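Long-range contacts in enoyl-CoA hydratase/carnithine racemase (Thermus thermophilus JL-18, PDB 6SL9), which probably works as the crotonase-family isomerase PaaG, forming oxepin-CoA in bacterial phenylacetic acid catabolism: residues V14-N20 and A51-A57; V99-N103 and L186-A190; L25-T29 and A60-D66; L94-L98 and P201-Y205; A122-F128 and R165-A171. All coordinates share one frame; numbering follows the deposited sequence.

Contact 1 (V14-N20 and A51-A57); sequences VLVLTLN and ALLLTGA
T18 and T55 lie side by side on one face of the sheet and point the same way, the hydroxyl T18 OG1 resting 3.7 Å from the methyl T55 CG2. The other branch, T18 CG2, reaches along the strand to within 3.5 Å of A57 N, while T55 OG1 hydrogen-bonds A101 O on the next strand, 98-102. Farther back on this face V14 lies obliquely across L53, with V14 CG1 4.0 Å from L53 CB.

The other face carries L15, L17, L19, L52 and L54. In L54, with CG anti to the backbone N (chi1 177°) and chi2 near 64°, CD1 is directed toward strand 14-19: L54 CD1 lies 3.9 Å from L17 CB and 4.0 Å from L19 CD2. L17 CD1 meanwhile meets L52 CD2 at 4.2 Å. Between the two faces the parallel strands share six N-H...O bonds; in the straightest, L17 N reaches L53 O at 2.7 Å with an angle of 176° at the hydrogen. Helix 30-45 connects these strands in a beta-alpha-beta unit. The polar backbone atoms are thus paired inside the sheet, so mainly aliphatic side chains meet the layers packed on it, and the threonines are the polar exceptions near the strand ends.

Contact 2 (V99-N103 and L186-A190); sequences VVAVN and LMEEA
The methyl A101 CB points from the strand into a pocket made by one turn of helix: L186 CG lies 3.9 Å from A101 CB, M187 SD 4.0 Å and A190 CB 3.8 Å. L186 extends its CG away from the backbone N (chi1 171°), and chi2 (66°) turns the fork so that CD1 stays beside A101 while L186 CD2 runs on to the strand end, 3.7 Å from V102 O and 3.9 Å from N103 CB. M187 is folded at both chi2 and chi3, which brings its sulfur back over A101 from the flank of the helix. V99 adds a looser touch, V99 CG1 to A190 CB at 4.3 Å. The N103 amide is turned to partners outside the contact, A60 O and G56 N. With an alanine in place of L186, the carbons beside A101 and N103 would be gone, and a gap would probably open between helix and strand end. No hydrogen bond crosses. The helix runs nearly antiparallel to the strand, their axes 8.9 Å apart at closest approach, the layered alpha/beta packing of a crotonase fold, in which helix 186-197 covers one face of the central sheet.

Contact 3 (L25-T29 and A60-D66); sequences LNAIT and AFSAGQD
The amide of N26 meets F61 O edge-on: ND2 donates at 3.0 Å to F61 O, which lies only 11° out of the amide plane, although the donor itself stands above the carbonyl plane of F61. The same ND2 also bonds A57 O, and N26 OD1 accepts from R21 N, a set of bonds that fixes the rotation of the flat group. The Q65 amide is used in a similar way, NE2 donating in its plane to D66 O and also to E69; its chain, bent at chi2, brings Q65 NE2 3.2 Å from I28 O, at an angle too poor for a bond. The carboxylate of D66 runs alongside T29, with D66 OD2 3.7 Å from T29 CG2, and is held by R21 and T68.

S62 OG is gripped twice, donating at 2.7 Å to N26 O from above its carbonyl plane and accepting from G64 N in an ST turn. The sequence AGQD matches the crotonase loop that in relatives lends a backbone N-H to the oxyanion hole, so these bonds probably shape that part of the site. Around I28 the two backbones form a single bridge: I28 N bonds G64 O at 2.8 Å, and D66 N reaches I28 O almost straight, at 177°. A63 N is likewise bonded to L25 O. L25 straddles the beginning of 60-66, its CB 3.8 Å from A60 CB and also 3.8 Å from A63 CB. Farther along, A27 CB sits 3.9 Å from D66 CB, and T29, the N-cap of helix 30-45, turns its hydroxyl to L32 N.

Contact 4 (L94-L98 and P201-Y205); sequences LEKPL and PTRAY
E95 reaches out of its loop to R203 in the first turn of helix 202-214. Its CB already lies at the edge of the guanidinium, in its plane, 3.9 Å from R203 NH2. A bend at chi2 (-140°) then turns the carboxylate toward the arginine: E95 CD stands 3.6 Å from R203 NH2, and E95 OE1 closes a salt bridge to R203 NH2 at 2.7 Å. R203 NH1 adds a weak bond to E95 OE1 at 3.4 Å. NH2 comes from above the carboxylate plane, 49° out of it, and the two flat groups are inclined by 33°, so this is not the flat two-pronged pairing. The other oxygen, E95 OE2, has its own partner in K210. R203 comes back toward the loop because its chain is folded at chi2 and chi3. A leucine in its place would have no N-H donors, and E95 OE1 would probably be left without its charged mate.

Away from the ion pair, the contact is mainly apolar. T202 CG2 lies 3.7 Å from E95 O and 4.0 Å from K96 CG, and the ring of P97 crosses T202 at about a right angle. P97 CG meets Y205 CD2 at 3.7 Å, oblique to the ring, while P201 O lies over one face of that ring toward its rim. Y205 also packs on V133 of a neighbouring subunit. The arrangement docks the start of helix 202-214 on the loop entering strand 98-102, where the C-terminal helices of this crotonase-fold subunit join its core beside the trimer interface.

Contact 5 (A122-F128 and R165-A171); sequences AAVGASF and RLSAEEA
The methyl of A168 caps one flat face of the A123-A126 turn: A168 CB lies 3.4 Å from A123 O and 4.1 Å from A122 CB, with A126 O a little farther off. The turn is a type II beta turn with G125 at its third position, where a CB would jam against the carbonyl oxygen of V124. On the rim, V124 CG1 and the carboxylate of E169 cross loosely. A water fills the remaining notch, donating to A126 O at 2.6 Å and accepting from A168 N at 2.9 Å.

Past the turn the chains join as a short antiparallel pair, F128 with L166, hydrogen-bonded both ways: F128 N to L166 O and L166 N to F128 O. This pair joins the middle strand (127-129) of the small three-stranded sheet to its edge strand 166-167; 105-107 is the third strand, and the sheet accompanies the central sheet of the crotonase fold. Helix 168-174 starts directly from the edge strand in a capping box, S167 OG accepting from E170 N while the E170 carboxylate takes S167 N.

F128 has CG beside its backbone N and anti to the carbonyl carbon (chi1 -63°), and A171 CB presses obliquely on the ring, 3.6 Å from F128 CD1. L166 O comes to the ring edge near its plane. On the other side of the pair R165, extended from CG to NE, reaches across to S127 and lays one face of its guanidinium over the S127 methylene, with S127 CB 3.6 Å from R165 CZ and offset toward the rim of the group.

In the fold
Contacts 1, 2 and 5 all reach the six-stranded sheet, in which strands 14-19, 51-56, 98-102 and 119-123 are successive neighbours. Contacts 1 and 2 lie about 9 Å apart between centres, and contacts 2 and 5 about 13 Å. Contact 3 sits in the loops beyond the C-terminal ends of the contact 1 strands, while contact 4, its centre about 27 Å from that of contact 3, lies on the other side of the chain's centre. Along the chain the segments of contacts 1 and 3 alternate; contact 5 is nested within contact 2, and contact 2 within contact 4. Contact 1 closes a beta-alpha-beta unit locally, and helix 186-197 returns much later in the chain to cover the sheet.

Contact 1 (V14-N20 and A51-A57)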
# COMPACT_ATOMS: atom_id res chain seq x y z
N VAL A 14 28.33 -14.71 3.71
CA VAL A 14 26.95 -14.92 4.20
C VAL A 14 26.99 -15.56 5.59
O VAL A 14 27.59 -16.64 5.75
CB VAL A 14 26.13 -15.76 3.21
CG1 VAL A 14 24.71 -15.96 3.75
CG2 VAL A 14 26.11 -15.13 1.84
N LEU A 15 26.27 -14.98 6.52
CA LEU A 15 25.99 -15.65 7.80
C LEU A 15 24.64 -16.35 7.64
O LEU A 15 23.64 -15.68 7.50
CB LEU A 15 26.02 -14.66 8.96
CG LEU A 15 25.69 -15.25 10.31
CD1 LEU A 15 26.70 -16.27 10.76
CD2 LEU A 15 25.59 -14.17 11.36
N VAL A 16 24.66 -17.67 7.78
CA VAL A 16 23.47 -18.52 7.71
C VAL A 16 23.00 -18.81 9.13
O VAL A 16 23.77 -19.41 9.92
CB VAL A 16 23.75 -19.79 6.92
CG1 VAL A 16 22.44 -20.57 6.80
CG2 VAL A 16 24.30 -19.54 5.54
N LEU A 17 21.79 -18.39 9.40
CA LEU A 17 21.12 -18.60 10.70
C LEU A 17 19.99 -19.60 10.53
O LEU A 17 19.15 -19.41 9.66
CB LEU A 17 20.58 -17.28 11.23
CG LEU A 17 21.63 -16.18 11.43
CD1 LEU A 17 21.01 -14.92 12.00
CD2 LEU A 17 22.82 -16.65 12.29
N THR A 18 19.94 -20.61 11.38
CA THR A 18 18.93 -21.65 11.30
C THR A 18 18.22 -21.76 12.64
O THR A 18 18.87 -22.10 13.65
CB THR A 18 19.52 -22.98 10.83
OG1 THR A 18 20.28 -22.80 9.64
CG2 THR A 18 18.43 -24.01 10.62
N LEU A 19 16.92 -21.50 12.62
CA LEU A 19 16.08 -21.77 13.80
C LEU A 19 16.14 -23.28 14.09
O LEU A 19 15.86 -24.11 13.18
CB LEU A 19 14.62 -21.33 13.57
CG LEU A 19 14.43 -19.90 13.08
CD1 LEU A 19 12.98 -19.67 12.82
CD2 LEU A 19 15.00 -18.89 14.02
N ASN A 20 16.45 -23.65 15.34
CA ASN A 20 16.82 -25.06 15.60
C ASN A 20 16.14 -25.57 16.87
O ASN A 20 16.80 -25.93 17.85
CB ASN A 20 18.33 -25.19 15.69
CG ASN A 20 18.75 -26.63 15.79
OD1 ASN A 20 18.12 -27.48 15.14
ND2 ASN A 20 19.83 -26.91 16.52
N ALA A 51 25.97 -10.33 4.05
CA ALA A 51 24.55 -10.69 3.91
C ALA A 51 24.21 -11.76 4.93
O ALA A 51 25.12 -12.48 5.37
CB ALA A 51 24.26 -11.20 2.51
N LEU A 52 22.95 -11.87 5.29
CA LEU A 52 22.46 -12.92 6.19
C LEU A 52 21.38 -13.73 5.48
O LEU A 52 20.68 -13.20 4.60
CB LEU A 52 21.93 -12.28 7.46
CG LEU A 52 22.96 -11.74 8.46
CD1 LEU A 52 23.50 -10.40 8.00
CD2 LEU A 52 22.37 -11.59 9.83
N LEU A 53 21.29 -14.99 5.90
CA LEU A 53 20.27 -15.92 5.38
C LEU A 53 19.62 -16.57 6.61
O LEU A 53 20.36 -17.15 7.42
CB LEU A 53 20.90 -16.98 4.49
CG LEU A 53 20.00 -18.11 3.96
CD1 LEU A 53 18.78 -17.62 3.24
CD2 LEU A 53 20.85 -19.01 3.06
N LEU A 54 18.30 -16.55 6.72
CA LEU A 54 17.56 -17.14 7.85
C LEU A 54 16.65 -18.23 7.31
O LEU A 54 15.89 -17.99 6.37
CB LEU A 54 16.75 -16.01 8.53
CG LEU A 54 15.86 -16.48 9.70
CD1 LEU A 54 16.69 -17.04 10.85
CD2 LEU A 54 15.03 -15.29 10.17
N THR A 55 16.70 -19.37 7.97
CA THR A 55 15.85 -20.53 7.62
C THR A 55 15.53 -21.32 8.89
O THR A 55 16.01 -20.97 9.96
CB THR A 55 16.53 -21.35 6.53
OG1 THR A 55 15.54 -22.17 5.91
CG2 THR A 55 17.68 -22.20 7.03
N GLY A 56 14.74 -22.38 8.74
CA GLY A 56 14.39 -23.26 9.85
C GLY A 56 14.93 -24.66 9.64
O GLY A 56 15.05 -25.15 8.51
N ALA A 57 15.15 -25.35 10.74
CA ALA A 57 15.48 -26.78 10.73
C ALA A 57 14.22 -27.63 10.72
O ALA A 57 13.26 -27.27 11.33
CB ALA A 57 16.29 -27.14 11.95

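Contact 2 (V99-N103 and L186-A190)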
# COMPACT_ATOMS: atom_id res chain seq x y z
N VAL A 99 18.16 -12.44 3.49
CA VAL A 99 17.36 -13.38 2.69
C VAL A 99 16.70 -14.32 3.67
O VAL A 99 17.35 -14.81 4.60
CB VAL A 99 18.26 -14.16 1.71
CG1 VAL A 99 17.48 -15.20 0.95
CG2 VAL A 99 18.97 -13.24 0.73
N VAL A 100 15.40 -14.63 3.45
CA VAL A 100 14.70 -15.67 4.25
C VAL A 100 14.36 -16.83 3.33
O VAL A 100 13.82 -16.56 2.23
CB VAL A 100 13.47 -15.07 4.94
CG1 VAL A 100 12.55 -16.16 5.47
CG2 VAL A 100 13.90 -14.17 6.06
N ALA A 101 14.59 -18.04 3.77
CA ALA A 101 14.25 -19.28 3.05
C ALA A 101 13.21 -20.01 3.90
O ALA A 101 13.52 -20.61 4.93
CB ALA A 101 15.47 -20.11 2.82
N VAL A 102 11.94 -19.93 3.47
CA VAL A 102 10.80 -20.52 4.20
C VAL A 102 10.65 -21.99 3.78
O VAL A 102 10.14 -22.29 2.71
CB VAL A 102 9.51 -19.73 4.04
CG1 VAL A 102 8.44 -20.29 4.94
CG2 VAL A 102 9.71 -18.25 4.37
N ASN A 103 11.18 -22.89 4.61
CA ASN A 103 11.28 -24.32 4.32
C ASN A 103 10.04 -25.10 4.68
O ASN A 103 9.91 -26.26 4.25
CB ASN A 103 12.50 -24.90 5.03
CG ASN A 103 12.42 -24.68 6.52
OD1 ASN A 103 12.49 -23.54 6.99
ND2 ASN A 103 12.18 -25.77 7.26
N LEU A 186 15.83 -25.34 -2.26
CA LEU A 186 15.57 -24.05 -1.59
C LEU A 186 16.88 -23.50 -1.04
O LEU A 186 17.14 -22.32 -1.27
CB LEU A 186 14.53 -24.23 -0.50
CG LEU A 186 14.35 -22.99 0.39
CD1 LEU A 186 13.77 -21.82 -0.38
CD2 LEU A 186 13.48 -23.27 1.59
N MET A 187 17.63 -24.27 -0.26
CA MET A 187 18.84 -23.70 0.38
C MET A 187 19.90 -23.34 -0.67
O MET A 187 20.51 -22.28 -0.55
CB MET A 187 19.38 -24.61 1.48
CG MET A 187 18.48 -24.59 2.72
SD MET A 187 18.30 -22.93 3.43
CE MET A 187 19.98 -22.69 4.01
N GLU A 188 20.05 -24.14 -1.72
CA GLU A 188 21.01 -23.80 -2.81
C GLU A 188 20.62 -22.47 -3.43
O GLU A 188 21.48 -21.60 -3.63
CB GLU A 188 21.02 -24.95 -3.83
CG GLU A 188 22.05 -24.79 -4.93
CD GLU A 188 21.89 -25.73 -6.12
OE1 GLU A 188 22.46 -25.42 -7.20
OE2 GLU A 188 21.22 -26.74 -5.97
N GLU A 189 19.36 -22.28 -3.75
CA GLU A 189 18.92 -21.05 -4.43
C GLU A 189 19.03 -19.87 -3.44
O GLU A 189 19.44 -18.77 -3.86
CB GLU A 189 17.49 -21.23 -5.00
CG GLU A 189 17.42 -22.24 -6.12
CD GLU A 189 16.67 -21.91 -7.37
OE1 GLU A 189 16.36 -22.89 -8.10
OE2 GLU A 189 16.54 -20.71 -7.72
N ALA A 190 18.62 -20.06 -2.20
CA ALA A 190 18.62 -18.93 -1.24
C ALA A 190 20.07 -18.54 -0.98
O ALA A 190 20.39 -17.37 -0.86
CB ALA A 190 17.91 -19.34 0.04

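Contact 3 (L25-T29 and A60-D66)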
# COMPACT_ATOMS: atom_id res chain seq x y z
N LEU A 25 8.77 -27.63 16.12
CA LEU A 25 8.46 -26.81 14.93
C LEU A 25 9.06 -25.41 15.08
O LEU A 25 8.50 -24.42 14.61
CB LEU A 25 6.96 -26.78 14.67
CG LEU A 25 6.30 -28.14 14.53
CD1 LEU A 25 4.80 -27.94 14.33
CD2 LEU A 25 6.94 -29.00 13.43
N ASN A 26 10.25 -25.35 15.65
CA ASN A 26 10.98 -24.08 15.83
C ASN A 26 10.11 -23.04 16.52
O ASN A 26 10.19 -21.83 16.19
CB ASN A 26 11.59 -23.60 14.52
CG ASN A 26 12.42 -24.69 13.87
OD1 ASN A 26 13.12 -25.43 14.56
ND2 ASN A 26 12.37 -24.76 12.55
N ALA A 27 9.38 -23.48 17.52
CA ALA A 27 8.50 -22.58 18.27
C ALA A 27 9.35 -21.52 18.96
O ALA A 27 10.43 -21.82 19.48
CB ALA A 27 7.68 -23.39 19.20
N ILE A 28 8.81 -20.31 18.98
CA ILE A 28 9.53 -19.12 19.50
C ILE A 28 9.41 -19.03 21.02
O ILE A 28 8.31 -19.14 21.57
CB ILE A 28 9.03 -17.87 18.77
CG1 ILE A 28 9.48 -17.91 17.30
CG2 ILE A 28 9.48 -16.61 19.49
CD1 ILE A 28 8.74 -16.95 16.41
N THR A 29 10.53 -18.77 21.68
CA THR A 29 10.60 -18.45 23.11
C THR A 29 11.50 -17.24 23.30
O THR A 29 12.29 -16.89 22.42
CB THR A 29 11.15 -19.61 23.93
OG1 THR A 29 12.49 -19.84 23.50
CG2 THR A 29 10.25 -20.79 23.87
N ALA A 60 9.36 -27.42 9.70
CA ALA A 60 8.81 -26.06 9.80
C ALA A 60 9.87 -25.00 9.61
O ALA A 60 11.04 -25.20 9.93
CB ALA A 60 8.19 -25.88 11.14
N PHE A 61 9.42 -23.84 9.16
CA PHE A 61 10.19 -22.60 9.35
C PHE A 61 10.02 -22.21 10.82
O PHE A 61 10.99 -22.32 11.57
CB PHE A 61 9.76 -21.48 8.37
CG PHE A 61 10.50 -20.19 8.62
CD1 PHE A 61 11.78 -20.03 8.14
CD2 PHE A 61 9.94 -19.17 9.37
CE1 PHE A 61 12.47 -18.85 8.34
CE2 PHE A 61 10.63 -18.00 9.60
CZ PHE A 61 11.89 -17.86 9.09
N SER A 62 8.82 -21.83 11.24
CA SER A 62 8.48 -21.71 12.67
C SER A 62 6.98 -21.66 12.82
O SER A 62 6.31 -20.87 12.15
CB SER A 62 9.06 -20.46 13.29
OG SER A 62 8.58 -20.27 14.60
N ALA A 63 6.50 -22.45 13.77
CA ALA A 63 5.06 -22.45 14.13
C ALA A 63 4.65 -21.29 15.06
O ALA A 63 3.48 -21.17 15.38
CB ALA A 63 4.68 -23.78 14.76
N GLY A 64 5.58 -20.40 15.38
CA GLY A 64 5.27 -19.23 16.20
C GLY A 64 5.46 -19.51 17.66
O GLY A 64 6.20 -20.40 18.05
N GLN A 65 4.86 -18.67 18.49
CA GLN A 65 5.11 -18.66 19.94
C GLN A 65 4.85 -20.02 20.54
O GLN A 65 3.78 -20.62 20.31
CB GLN A 65 4.20 -17.65 20.63
CG GLN A 65 4.28 -17.70 22.14
CD GLN A 65 5.61 -17.23 22.68
OE1 GLN A 65 6.20 -16.25 22.23
NE2 GLN A 65 6.15 -17.95 23.68
N ASP A 66 5.79 -20.47 21.39
CA ASP A 66 5.60 -21.64 22.25
C ASP A 66 4.63 -21.27 23.39
O ASP A 66 5.03 -20.53 24.29
CB ASP A 66 6.94 -22.09 22.78
CG ASP A 66 6.91 -23.33 23.62
OD1 ASP A 66 5.81 -23.80 23.94
OD2 ASP A 66 8.02 -23.73 24.04

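Contact 4 (L94-L98 and P201-Y205)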
# COMPACT_ATOMS: atom_id res chain seq x y z
N LEU A 94 18.52 -3.82 10.33
CA LEU A 94 19.77 -4.52 9.93
C LEU A 94 20.47 -3.74 8.82
O LEU A 94 19.84 -3.48 7.78
CB LEU A 94 19.37 -5.90 9.39
CG LEU A 94 19.90 -7.10 10.16
CD1 LEU A 94 19.66 -8.37 9.36
CD2 LEU A 94 21.38 -6.96 10.49
N GLU A 95 21.76 -3.51 8.98
CA GLU A 95 22.51 -2.72 7.99
C GLU A 95 23.20 -3.62 6.96
O GLU A 95 24.13 -3.21 6.28
CB GLU A 95 23.50 -1.76 8.65
CG GLU A 95 22.78 -0.71 9.45
CD GLU A 95 23.33 0.68 9.36
OE1 GLU A 95 24.55 0.80 9.11
OE2 GLU A 95 22.62 1.64 9.72
N LYS A 96 22.69 -4.83 6.77
CA LYS A 96 23.09 -5.82 5.75
C LYS A 96 21.81 -6.44 5.22
O LYS A 96 20.82 -6.56 5.97
CB LYS A 96 24.05 -6.84 6.34
CG LYS A 96 25.32 -6.18 6.87
CD LYS A 96 26.31 -7.09 7.57
CE LYS A 96 27.47 -6.29 8.11
NZ LYS A 96 28.53 -7.13 8.71
N PRO A 97 21.80 -6.89 3.97
CA PRO A 97 20.60 -7.51 3.41
C PRO A 97 20.36 -8.89 4.04
O PRO A 97 21.28 -9.62 4.32
CB PRO A 97 20.93 -7.65 1.94
CG PRO A 97 22.43 -7.69 1.87
CD PRO A 97 22.85 -6.73 2.96
N LEU A 98 19.08 -9.22 4.18
CA LEU A 98 18.60 -10.48 4.77
C LEU A 98 17.76 -11.23 3.75
O LEU A 98 16.75 -10.72 3.26
CB LEU A 98 17.79 -10.18 6.03
CG LEU A 98 17.10 -11.37 6.70
CD1 LEU A 98 18.13 -12.34 7.23
CD2 LEU A 98 16.16 -10.94 7.81
N PRO A 201 26.50 -3.61 -3.04
CA PRO A 201 26.84 -2.37 -2.32
C PRO A 201 26.08 -2.33 -0.99
O PRO A 201 25.00 -1.77 -0.91
CB PRO A 201 26.41 -1.26 -3.29
CG PRO A 201 25.25 -1.88 -4.06
CD PRO A 201 25.60 -3.35 -4.19
N THR A 202 26.69 -2.91 0.02
CA THR A 202 26.01 -3.16 1.29
C THR A 202 25.45 -1.86 1.89
O THR A 202 24.36 -1.88 2.51
CB THR A 202 26.96 -3.89 2.24
OG1 THR A 202 27.63 -4.92 1.54
CG2 THR A 202 26.26 -4.42 3.45
N ARG A 203 26.19 -0.77 1.77
CA ARG A 203 25.70 0.51 2.33
C ARG A 203 24.45 0.96 1.59
O ARG A 203 23.51 1.52 2.22
CB ARG A 203 26.74 1.60 2.31
CG ARG A 203 28.00 1.31 3.10
CD ARG A 203 27.72 0.96 4.53
NE ARG A 203 26.98 2.03 5.22
CZ ARG A 203 26.10 1.90 6.20
NH1 ARG A 203 25.46 2.97 6.68
NH2 ARG A 203 25.78 0.71 6.67
N ALA A 204 24.42 0.83 0.28
CA ALA A 204 23.24 1.23 -0.49
C ALA A 204 22.07 0.35 -0.08
O ALA A 204 20.96 0.84 0.10
CB ALA A 204 23.50 1.17 -1.95
N TYR A 205 22.31 -0.95 0.18
CA TYR A 205 21.21 -1.82 0.66
C TYR A 205 20.73 -1.31 2.00
O TYR A 205 19.51 -1.22 2.24
CB TYR A 205 21.66 -3.27 0.75
CG TYR A 205 22.10 -3.94 -0.53
CD1 TYR A 205 21.52 -3.71 -1.75
CD2 TYR A 205 23.06 -4.93 -0.48
CE1 TYR A 205 21.86 -4.43 -2.88
CE2 TYR A 205 23.43 -5.66 -1.58
CZ TYR A 205 22.85 -5.41 -2.80
OH TYR A 205 23.22 -6.12 -3.90

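Contact 5 (A122-F128 and R165-A171)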
# COMPACT_ATOMS: atom_id res chain seq x y z
N ALA A 122 10.35 -19.39 -0.80
CA ALA A 122 9.66 -20.49 -0.13
C ALA A 122 9.87 -21.78 -0.90
O ALA A 122 9.90 -21.78 -2.16
CB ALA A 122 8.18 -20.21 -0.08
N ALA A 123 9.97 -22.89 -0.17
CA ALA A 123 9.88 -24.22 -0.75
C ALA A 123 8.46 -24.48 -1.20
O ALA A 123 7.52 -24.14 -0.51
CB ALA A 123 10.25 -25.27 0.26
N VAL A 124 8.36 -25.26 -2.26
CA VAL A 124 7.09 -25.94 -2.57
C VAL A 124 6.76 -26.74 -1.31
O VAL A 124 7.63 -27.52 -0.81
CB VAL A 124 7.28 -26.84 -3.82
CG1 VAL A 124 6.08 -27.75 -3.99
CG2 VAL A 124 7.55 -26.05 -5.10
N GLY A 125 5.55 -26.62 -0.84
CA GLY A 125 5.11 -27.32 0.37
C GLY A 125 5.08 -26.44 1.56
O GLY A 125 4.45 -26.84 2.53
N ALA A 126 5.83 -25.32 1.55
CA ALA A 126 5.80 -24.41 2.70
C ALA A 126 4.42 -23.77 2.78
O ALA A 126 3.68 -23.77 1.81
CB ALA A 126 6.89 -23.37 2.59
N SER A 127 4.12 -23.09 3.87
CA SER A 127 2.81 -22.46 4.04
C SER A 127 2.93 -21.31 4.99
O SER A 127 3.85 -21.24 5.79
CB SER A 127 1.82 -23.48 4.46
OG SER A 127 2.15 -24.04 5.70
N PHE A 128 1.96 -20.42 4.89
CA PHE A 128 1.89 -19.23 5.75
C PHE A 128 0.50 -19.13 6.36
O PHE A 128 -0.50 -19.18 5.61
CB PHE A 128 2.13 -17.95 4.92
CG PHE A 128 3.51 -17.88 4.31
CD1 PHE A 128 3.80 -18.57 3.14
CD2 PHE A 128 4.51 -17.16 4.94
CE1 PHE A 128 5.09 -18.56 2.64
CE2 PHE A 128 5.78 -17.11 4.39
CZ PHE A 128 6.05 -17.81 3.24
N ARG A 165 -4.82 -20.90 5.63
CA ARG A 165 -3.48 -21.43 5.35
C ARG A 165 -3.20 -21.14 3.90
O ARG A 165 -3.94 -21.58 3.04
CB ARG A 165 -3.45 -22.94 5.56
CG ARG A 165 -2.14 -23.57 5.10
CD ARG A 165 -2.35 -25.05 4.97
NE ARG A 165 -1.12 -25.73 4.60
CZ ARG A 165 -0.63 -25.88 3.37
NH1 ARG A 165 0.48 -26.58 3.19
NH2 ARG A 165 -1.21 -25.31 2.32
N LEU A 166 -2.11 -20.46 3.63
CA LEU A 166 -1.68 -20.16 2.27
C LEU A 166 -0.55 -21.09 1.84
O LEU A 166 0.44 -21.23 2.54
CB LEU A 166 -1.19 -18.73 2.20
CG LEU A 166 -2.12 -17.68 2.74
CD1 LEU A 166 -1.50 -16.33 2.62
CD2 LEU A 166 -3.38 -17.72 1.98
N SER A 167 -0.68 -21.64 0.65
CA SER A 167 0.40 -22.40 -0.02
C SER A 167 1.52 -21.44 -0.43
O SER A 167 1.37 -20.20 -0.49
CB SER A 167 -0.13 -23.12 -1.20
OG SER A 167 -0.44 -22.18 -2.18
N ALA A 168 2.66 -22.03 -0.79
CA ALA A 168 3.79 -21.23 -1.30
C ALA A 168 3.34 -20.47 -2.55
O ALA A 168 3.74 -19.31 -2.74
CB ALA A 168 4.94 -22.15 -1.60
N GLU A 169 2.61 -21.14 -3.42
CA GLU A 169 2.19 -20.51 -4.69
C GLU A 169 1.23 -19.34 -4.43
O GLU A 169 1.32 -18.28 -5.09
CB GLU A 169 1.61 -21.56 -5.64
CG GLU A 169 2.60 -22.69 -5.99
CD GLU A 169 2.74 -23.87 -5.02
OE1 GLU A 169 3.50 -24.79 -5.39
OE2 GLU A 169 2.13 -23.89 -3.94
N GLU A 170 0.35 -19.48 -3.47
CA GLU A 170 -0.52 -18.36 -3.07
C GLU A 170 0.31 -17.23 -2.46
O GLU A 170 0.05 -16.08 -2.73
CB GLU A 170 -1.59 -18.84 -2.09
CG GLU A 170 -2.64 -19.76 -2.66
CD GLU A 170 -3.59 -20.29 -1.59
OE1 GLU A 170 -4.75 -19.90 -1.66
OE2 GLU A 170 -3.17 -21.07 -0.68
N ALA A 171 1.29 -17.57 -1.64
CA ALA A 171 2.18 -16.58 -1.01
C ALA A 171 2.89 -15.78 -2.10
O ALA A 171 3.08 -14.56 -1.97
CB ALA A 171 3.14 -17.25 -0.10
O HOH W 1 2.95 -24.89 -0.45